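Putative phosphatase (Clostridium difficile, PDB 3SD7) probably hydrolyses phosphate esters as a member of the haloacid dehalogenase-like family, though its natural substrate is not established. Local coordinates at residues A[115-118]-A[119-123]; A[143-147]-A[148-152]; A[76-80]-A[81-85]. All coordinates share one frame; numbering follows the deposited sequence.

Contact 1: A[115-118]-A[119-123]; sequences MKEI and LEMLY
From Met115 to Tyr123 the backbone is regular alpha helix, in which Leu119 N donates to Met115 O in a nearly straight bond of 2.9 Å, and the next four amides repeat the i to i+4 pattern. This is the helix 115-124 of the Rossmann-like HAD core, packed against the parallel sheet, and its side chains sort by face. Met115, Ile118, Leu119 and Leu122 form the apolar stripe, with Leu119 and Leu122 resting on Phe34 and Leu129 of two sheet strands. Ile118 CG1 stands between its own N and carbonyl carbon (chi1 77°), and the next torsion tucks CD1 back against the backbone, 3.0 Å from Leu119 N, where it also meets Leu122 CD1 at 3.6 Å and Leu119 CD2 at 3.8 Å. Flexible, polarisable Met115 folds at chi2 and chi3, bringing SD obliquely against Leu119 CG at 3.9 Å.

The more exposed face carries Lys116, Glu117 and Glu120, with Met121 among them. Glu117 and Met121 run side by side, Glu117 CG lying 3.7 Å from Met121 SD with the carboxylate oxygen OE2 close by. Lys116 stretches out to CE and bends only at the last torsion (chi4 -54°), which swings the ammonium back to Glu120. There NZ meets the anti side of OE2 in a 2.6 Å salt bridge, 28° out of the carboxylate plane.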
# COMPACT_ATOMS: atom_id res chain seq x y z
N MET A 115 0.39 11.06 -9.74
CA MET A 115 -0.41 9.83 -9.73
C MET A 115 -1.83 10.11 -10.20
O MET A 115 -2.38 9.36 -11.03
CB MET A 115 -0.39 9.17 -8.37
CG MET A 115 -1.13 7.82 -8.37
SD MET A 115 -0.68 6.62 -9.64
CE MET A 115 0.93 6.03 -9.01
N LYS A 116 -2.43 11.22 -9.75
CA LYS A 116 -3.81 11.51 -10.18
C LYS A 116 -3.88 11.59 -11.71
O LYS A 116 -4.77 11.01 -12.33
CB LYS A 116 -4.38 12.73 -9.47
CG LYS A 116 -5.87 12.86 -9.62
CD LYS A 116 -6.40 14.08 -8.89
CE LYS A 116 -7.91 14.04 -8.79
NZ LYS A 116 -8.57 13.87 -10.11
N GLU A 117 -2.93 12.30 -12.32
CA GLU A 117 -2.85 12.40 -13.78
C GLU A 117 -2.74 11.03 -14.46
O GLU A 117 -3.44 10.78 -15.45
CB GLU A 117 -1.67 13.28 -14.23
CG GLU A 117 -1.28 13.05 -15.72
CD GLU A 117 0.01 13.75 -16.13
OE1 GLU A 117 0.08 14.98 -15.97
OE2 GLU A 117 0.93 13.06 -16.65
N ILE A 118 -1.87 10.14 -13.97
CA ILE A 118 -1.73 8.86 -14.66
C ILE A 118 -2.99 8.02 -14.48
O ILE A 118 -3.41 7.36 -15.43
CB ILE A 118 -0.43 8.08 -14.31
CG1 ILE A 118 -0.53 7.43 -12.98
CG2 ILE A 118 0.86 8.96 -14.51
CD1 ILE A 118 -1.32 6.14 -13.04
N LEU A 119 -3.61 8.06 -13.30
CA LEU A 119 -4.87 7.31 -13.12
C LEU A 119 -5.93 7.82 -14.09
O LEU A 119 -6.62 7.01 -14.70
CB LEU A 119 -5.40 7.42 -11.70
CG LEU A 119 -4.49 6.78 -10.66
CD1 LEU A 119 -5.02 7.06 -9.28
CD2 LEU A 119 -4.33 5.26 -10.88
N GLU A 120 -6.04 9.14 -14.23
CA GLU A 120 -7.00 9.77 -15.16
C GLU A 120 -6.69 9.31 -16.61
O GLU A 120 -7.60 8.95 -17.35
CB GLU A 120 -6.91 11.30 -15.06
CG GLU A 120 -7.52 11.87 -13.75
CD GLU A 120 -7.28 13.36 -13.51
OE1 GLU A 120 -6.44 14.02 -14.18
OE2 GLU A 120 -7.95 13.89 -12.61
N MET A 121 -5.41 9.26 -16.96
CA MET A 121 -5.01 8.82 -18.31
C MET A 121 -5.39 7.36 -18.57
O MET A 121 -5.89 7.01 -19.64
CB MET A 121 -3.52 9.07 -18.52
CG MET A 121 -3.20 10.55 -18.61
SD MET A 121 -1.43 10.83 -18.67
CE MET A 121 -1.05 9.81 -20.09
N LEU A 122 -5.13 6.51 -17.60
CA LEU A 122 -5.46 5.09 -17.73
C LEU A 122 -6.99 4.90 -17.86
O LEU A 122 -7.47 4.13 -18.68
CB LEU A 122 -4.93 4.32 -16.52
CG LEU A 122 -3.41 4.28 -16.37
CD1 LEU A 122 -3.05 3.64 -15.00
CD2 LEU A 122 -2.77 3.51 -17.50
N TYR A 123 -7.71 5.55 -16.97
CA TYR A 123 -9.17 5.46 -16.95
C TYR A 123 -9.79 5.93 -18.26
O TYR A 123 -10.71 5.29 -18.78
CB TYR A 123 -9.67 6.28 -15.81
CG TYR A 123 -11.15 6.16 -15.55
CD1 TYR A 123 -11.65 5.09 -14.84
CD2 TYR A 123 -12.02 7.11 -16.00
CE1 TYR A 123 -12.99 4.98 -14.56
CE2 TYR A 123 -13.38 7.02 -15.73
CZ TYR A 123 -13.84 5.94 -14.99
OH TYR A 123 -15.19 5.80 -14.72

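Contact 2: A[143-147]-A[148-152]; sequences ILRYF and DIDRY
One carbonyl, Leu144 O, takes two successive amides from the same face of its plane: Ile149 N at 2.9 Å, close to the usual helical approach, and Asp150 N at 3.2 Å, lying 73° out of the plane and bent to 136° at the hydrogen. The second bond is therefore the poorer one, yet both amides of the turn find an acceptor. Asp148 N reaches back to Arg145 O over 3.0 Å, again from above the carbonyl plane. Asp148 itself has positive phi (58°), which reverses the chain after Phe147 and lets Ile149 fold back beside the last turn of the helix.

That return brings two branched aliphatic side chains together at about a right angle. Ile149 CD1 presses on Leu144 CD2 at 3.4 Å, tighter than usual for two carbons, and CG1 lies close behind. The hydrophobic types suit this buried side, where Leu144 also meets Ile156 and Leu36, and Ile149 meets Leu119 and Ile111.

On the solvent side Arg145 and Asp150 lie alongside each other, Arg145 CG touching Asp150 CB at 3.9 Å. Asp150 has two conformers; in the one described, OD2 sits over one face of the guanidinium, well out of its plane, so the attraction is one of charge without a directed N-H. A water in that plane accepts from Arg145 NE at 3.1 Å and, in this conformer, may bridge weakly to Asp150 OD1. Asp148 forms a salt bridge from OD1 to Arg151 NH2 across the turn.

The paired bonds from Ile149 N and Asp148 N, with Asp148 as C-prime residue, make a Schellman motif closing the helix 137-146.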
# COMPACT_ATOMS: atom_id res chain seq x y z
N ILE A 143 -8.97 6.86 2.19
CA ILE A 143 -7.86 7.60 1.59
C ILE A 143 -8.08 7.91 0.12
O ILE A 143 -7.80 9.02 -0.33
CB ILE A 143 -6.55 6.81 1.78
CG1 ILE A 143 -6.20 6.74 3.27
CG2 ILE A 143 -5.43 7.44 0.98
CD1 ILE A 143 -5.13 5.70 3.61
N LEU A 144 -8.61 6.97 -0.64
CA LEU A 144 -8.81 7.21 -2.05
C LEU A 144 -9.93 8.24 -2.24
O LEU A 144 -9.83 9.10 -3.13
CB LEU A 144 -9.09 5.92 -2.79
CG LEU A 144 -7.88 4.95 -2.86
CD1 LEU A 144 -8.36 3.58 -3.30
CD2 LEU A 144 -6.79 5.48 -3.74
N ARG A 145 -10.94 8.18 -1.37
CA ARG A 145 -12.00 9.18 -1.35
C ARG A 145 -11.42 10.57 -0.99
O ARG A 145 -11.77 11.57 -1.63
CB ARG A 145 -13.08 8.74 -0.38
CG ARG A 145 -13.96 7.66 -0.88
CD ARG A 145 -14.93 7.19 0.19
NE ARG A 145 -16.02 6.45 -0.42
CZ ARG A 145 -17.21 6.97 -0.75
NH1 ARG A 145 -17.53 8.24 -0.52
NH2 ARG A 145 -18.10 6.20 -1.32
N TYR A 146 -10.53 10.64 0.01
CA TYR A 146 -9.89 11.91 0.45
C TYR A 146 -9.16 12.64 -0.68
O TYR A 146 -9.16 13.90 -0.72
CB TYR A 146 -8.92 11.62 1.61
CG TYR A 146 -8.14 12.81 2.16
CD1 TYR A 146 -8.60 13.51 3.26
CD2 TYR A 146 -6.93 13.18 1.60
CE1 TYR A 146 -7.90 14.56 3.78
CE2 TYR A 146 -6.20 14.26 2.11
CZ TYR A 146 -6.69 14.95 3.21
OH TYR A 146 -6.00 16.01 3.74
N PHE A 147 -8.54 11.87 -1.57
CA PHE A 147 -7.80 12.41 -2.74
C PHE A 147 -8.59 12.49 -4.02
O PHE A 147 -8.04 12.83 -5.08
CB PHE A 147 -6.49 11.64 -2.96
CG PHE A 147 -5.49 11.90 -1.90
CD1 PHE A 147 -4.90 13.15 -1.78
CD2 PHE A 147 -5.14 10.91 -1.00
CE1 PHE A 147 -3.98 13.40 -0.78
CE2 PHE A 147 -4.22 11.16 -0.01
CZ PHE A 147 -3.64 12.39 0.11
N ASP A 148 -9.88 12.20 -3.92
CA ASP A 148 -10.79 12.26 -5.05
C ASP A 148 -10.34 11.35 -6.20
O ASP A 148 -10.53 11.66 -7.37
CB ASP A 148 -10.96 13.72 -5.52
CG ASP A 148 -12.17 13.91 -6.42
OD1 ASP A 148 -13.13 13.11 -6.33
OD2 ASP A 148 -12.15 14.86 -7.23
N ILE A 149 -9.75 10.20 -5.86
CA ILE A 149 -9.33 9.25 -6.90
C ILE A 149 -10.08 7.90 -6.81
O ILE A 149 -9.88 7.04 -7.65
CB ILE A 149 -7.78 9.03 -6.93
CG1 ILE A 149 -7.27 8.48 -5.60
CG2 ILE A 149 -7.10 10.35 -7.34
CD1 ILE A 149 -5.75 8.08 -5.62
N ASP A 150 -10.93 7.74 -5.79
CA ASP A 150 -11.78 6.56 -5.63
C ASP A 150 -12.55 6.28 -6.92
O ASP A 150 -12.69 5.12 -7.35
CB ASP A 150 -12.77 6.79 -4.49
CG ASP A 150 -13.81 5.69 -4.39
OD1 ASP A 150 -13.42 4.54 -4.25
OD2 ASP A 150 -15.03 5.99 -4.43
N ARG A 151 -13.04 7.36 -7.53
CA ARG A 151 -13.83 7.30 -8.74
C ARG A 151 -13.18 6.56 -9.92
O ARG A 151 -13.87 6.11 -10.82
CB ARG A 151 -14.18 8.75 -9.19
CG ARG A 151 -12.96 9.59 -9.57
CD ARG A 151 -13.29 11.02 -10.01
NE ARG A 151 -13.94 11.77 -8.95
CZ ARG A 151 -14.44 13.00 -9.08
NH1 ARG A 151 -14.36 13.65 -10.24
NH2 ARG A 151 -15.02 13.59 -8.04
N TYR A 152 -11.86 6.43 -9.94
CA TYR A 152 -11.17 5.76 -11.06
C TYR A 152 -11.04 4.25 -10.90
O TYR A 152 -10.66 3.57 -11.84
CB TYR A 152 -9.76 6.37 -11.26
CG TYR A 152 -9.84 7.87 -11.48
CD1 TYR A 152 -10.57 8.37 -12.54
CD2 TYR A 152 -9.25 8.76 -10.60
CE1 TYR A 152 -10.71 9.74 -12.73
CE2 TYR A 152 -9.36 10.15 -10.80
CZ TYR A 152 -10.10 10.62 -11.87
OH TYR A 152 -10.24 11.99 -12.08
O HOH W 1 -15.47 3.71 -1.73

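Contact 3: A[76-80]-A[81-85]; sequences HDTFK and EYYKF
Asp77 O receives Glu81 N at 2.6 Å and, weakly, Tyr82 N, while Thr78 O is gripped by two amides. Tyr83 N comes nearly along the axis of that carbonyl at 3.1 Å, and Tyr82 N lies above its plane. The i to i+5 bond to Tyr83 marks a wider pi-type turn in the last part of the helix. The chain then leaves helical geometry at Lys84, whose positive phi turns it back so that Phe85 N can donate to Phe79 O in an almost straight bond (2.9 Å, 174°). The long lysine chain reaches back, bent only at chi4 (58°), so that Lys84 NZ meets Tyr82 O at 3.0 Å and, weakly, Glu81 O. Tyr83 OH is hydrogen-bonded to Glu62.

On the outer side Asp77 and Glu81 run side by side, and their carboxylates stand nearly perpendicular, with OD1 of Asp77 3.3 Å from OE1 of Glu81. Two acceptors so close would be expected to repel if both are ionised, and might raise the pKa of one.

The aromatic side chains and the Thr78 methyl pack on the inner side. Phe79 and Phe85 have near-parallel rings (10°) that are slid apart and barely overlap, their centroids 5.9 Å apart. Thr78 turns CG2 to the edge of the Tyr83 ring, 3.9 Å from CE2.

Inserted between strands 41-42 and 110-111, these helices look like the helical cap domain of HAD hydrolases. Within it Tyr83 lies on Leu55, and Phe79 touches Ser54 and Leu55 of helix 44-57 and, like Phe85, Ala93 of helix 87-105.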
# COMPACT_ATOMS: atom_id res chain seq x y z
N HIS A 76 4.04 -4.64 16.88
CA HIS A 76 4.57 -5.50 17.94
C HIS A 76 6.10 -5.48 17.92
O HIS A 76 6.72 -5.31 18.96
CB HIS A 76 4.07 -6.95 17.80
CG HIS A 76 4.58 -7.87 18.87
ND1 HIS A 76 5.72 -8.62 18.72
CD2 HIS A 76 4.09 -8.16 20.10
CE1 HIS A 76 5.92 -9.33 19.82
NE2 HIS A 76 4.95 -9.07 20.67
N ASP A 77 6.68 -5.63 16.74
CA ASP A 77 8.15 -5.62 16.60
C ASP A 77 8.71 -4.29 17.07
O ASP A 77 9.70 -4.25 17.81
CB ASP A 77 8.58 -5.87 15.14
CG ASP A 77 8.41 -7.32 14.71
OD1 ASP A 77 8.07 -8.17 15.58
OD2 ASP A 77 8.65 -7.60 13.52
N THR A 78 8.08 -3.20 16.66
CA THR A 78 8.54 -1.88 17.05
C THR A 78 8.52 -1.69 18.56
O THR A 78 9.54 -1.38 19.16
CB THR A 78 7.72 -0.78 16.38
OG1 THR A 78 7.91 -0.87 14.96
CG2 THR A 78 8.16 0.60 16.85
N PHE A 79 7.36 -1.90 19.18
CA PHE A 79 7.27 -1.72 20.63
C PHE A 79 8.03 -2.78 21.43
O PHE A 79 8.64 -2.46 22.44
CB PHE A 79 5.81 -1.64 21.07
CG PHE A 79 5.08 -0.47 20.50
CD1 PHE A 79 5.52 0.83 20.76
CD2 PHE A 79 3.96 -0.65 19.71
CE1 PHE A 79 4.85 1.93 20.22
CE2 PHE A 79 3.29 0.44 19.18
CZ PHE A 79 3.74 1.73 19.44
N LYS A 80 8.02 -4.02 20.95
CA LYS A 80 8.67 -5.13 21.68
C LYS A 80 10.18 -5.21 21.38
O LYS A 80 10.98 -5.24 22.31
CB LYS A 80 7.93 -6.45 21.36
CG LYS A 80 8.20 -7.64 22.27
CD LYS A 80 9.51 -8.35 21.95
CE LYS A 80 9.64 -9.63 22.76
NZ LYS A 80 10.91 -10.33 22.46
N GLU A 81 10.58 -5.22 20.11
CA GLU A 81 12.00 -5.34 19.78
C GLU A 81 12.82 -4.04 19.89
O GLU A 81 14.00 -4.09 20.24
CB GLU A 81 12.22 -5.95 18.39
CG GLU A 81 11.55 -7.31 18.17
CD GLU A 81 12.14 -8.08 16.97
OE1 GLU A 81 11.35 -8.49 16.09
OE2 GLU A 81 13.38 -8.28 16.89
N TYR A 82 12.21 -2.90 19.58
CA TYR A 82 12.94 -1.63 19.64
C TYR A 82 12.78 -0.96 20.99
O TYR A 82 13.77 -0.59 21.62
CB TYR A 82 12.48 -0.68 18.54
CG TYR A 82 13.39 0.51 18.36
CD1 TYR A 82 14.39 0.50 17.38
CD2 TYR A 82 13.29 1.63 19.18
CE1 TYR A 82 15.24 1.58 17.21
CE2 TYR A 82 14.15 2.71 19.03
CZ TYR A 82 15.13 2.68 18.04
OH TYR A 82 15.96 3.76 17.88
N TYR A 83 11.54 -0.79 21.44
CA TYR A 83 11.28 -0.12 22.72
C TYR A 83 11.25 -1.06 23.93
O TYR A 83 11.18 -0.61 25.07
CB TYR A 83 10.03 0.76 22.62
CG TYR A 83 10.23 1.89 21.64
CD1 TYR A 83 10.95 3.03 22.00
CD2 TYR A 83 9.74 1.82 20.33
CE1 TYR A 83 11.16 4.07 21.10
CE2 TYR A 83 9.94 2.85 19.44
CZ TYR A 83 10.65 3.97 19.81
OH TYR A 83 10.86 4.98 18.90
N LYS A 84 11.31 -2.37 23.67
CA LYS A 84 11.37 -3.39 24.73
C LYS A 84 10.23 -3.31 25.76
O LYS A 84 10.44 -3.50 26.97
CB LYS A 84 12.75 -3.37 25.38
CG LYS A 84 13.82 -3.63 24.35
CD LYS A 84 15.21 -3.40 24.85
CE LYS A 84 16.19 -3.51 23.69
NZ LYS A 84 15.87 -2.52 22.62
N PHE A 85 9.04 -3.04 25.26
CA PHE A 85 7.82 -3.00 26.06
C PHE A 85 7.36 -4.43 26.30
O PHE A 85 7.43 -5.26 25.38
CB PHE A 85 6.72 -2.24 25.31
CG PHE A 85 6.89 -0.74 25.29
CD1 PHE A 85 8.05 -0.12 25.75
CD2 PHE A 85 5.92 0.05 24.70
CE1 PHE A 85 8.18 1.26 25.70
CE2 PHE A 85 6.06 1.42 24.64
CZ PHE A 85 7.19 2.03 25.13

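From the N terminus, contact 3 (76-85) comes first, at the C-terminal part of helix 75-82, where the chain turns toward helix 87-105. Contact 1 (115-123) follows along helix 115-124, closing no loop, and contact 2 (143-152) then ends helix 137-146 and turns the chain toward strand 155-159. The three are in series and none nests within or crosses another. Contacts 1 and 2, with centres about 12 Å apart, meet beside the parallel sheet: Tyr152 OH lies 3.0 Å from Glu120 OE2, a probable hydrogen bond, and Lys116 packs on Ile149. Contact 3 is remote, its centre about 40 Å from that of contact 1, across the centre of the chain.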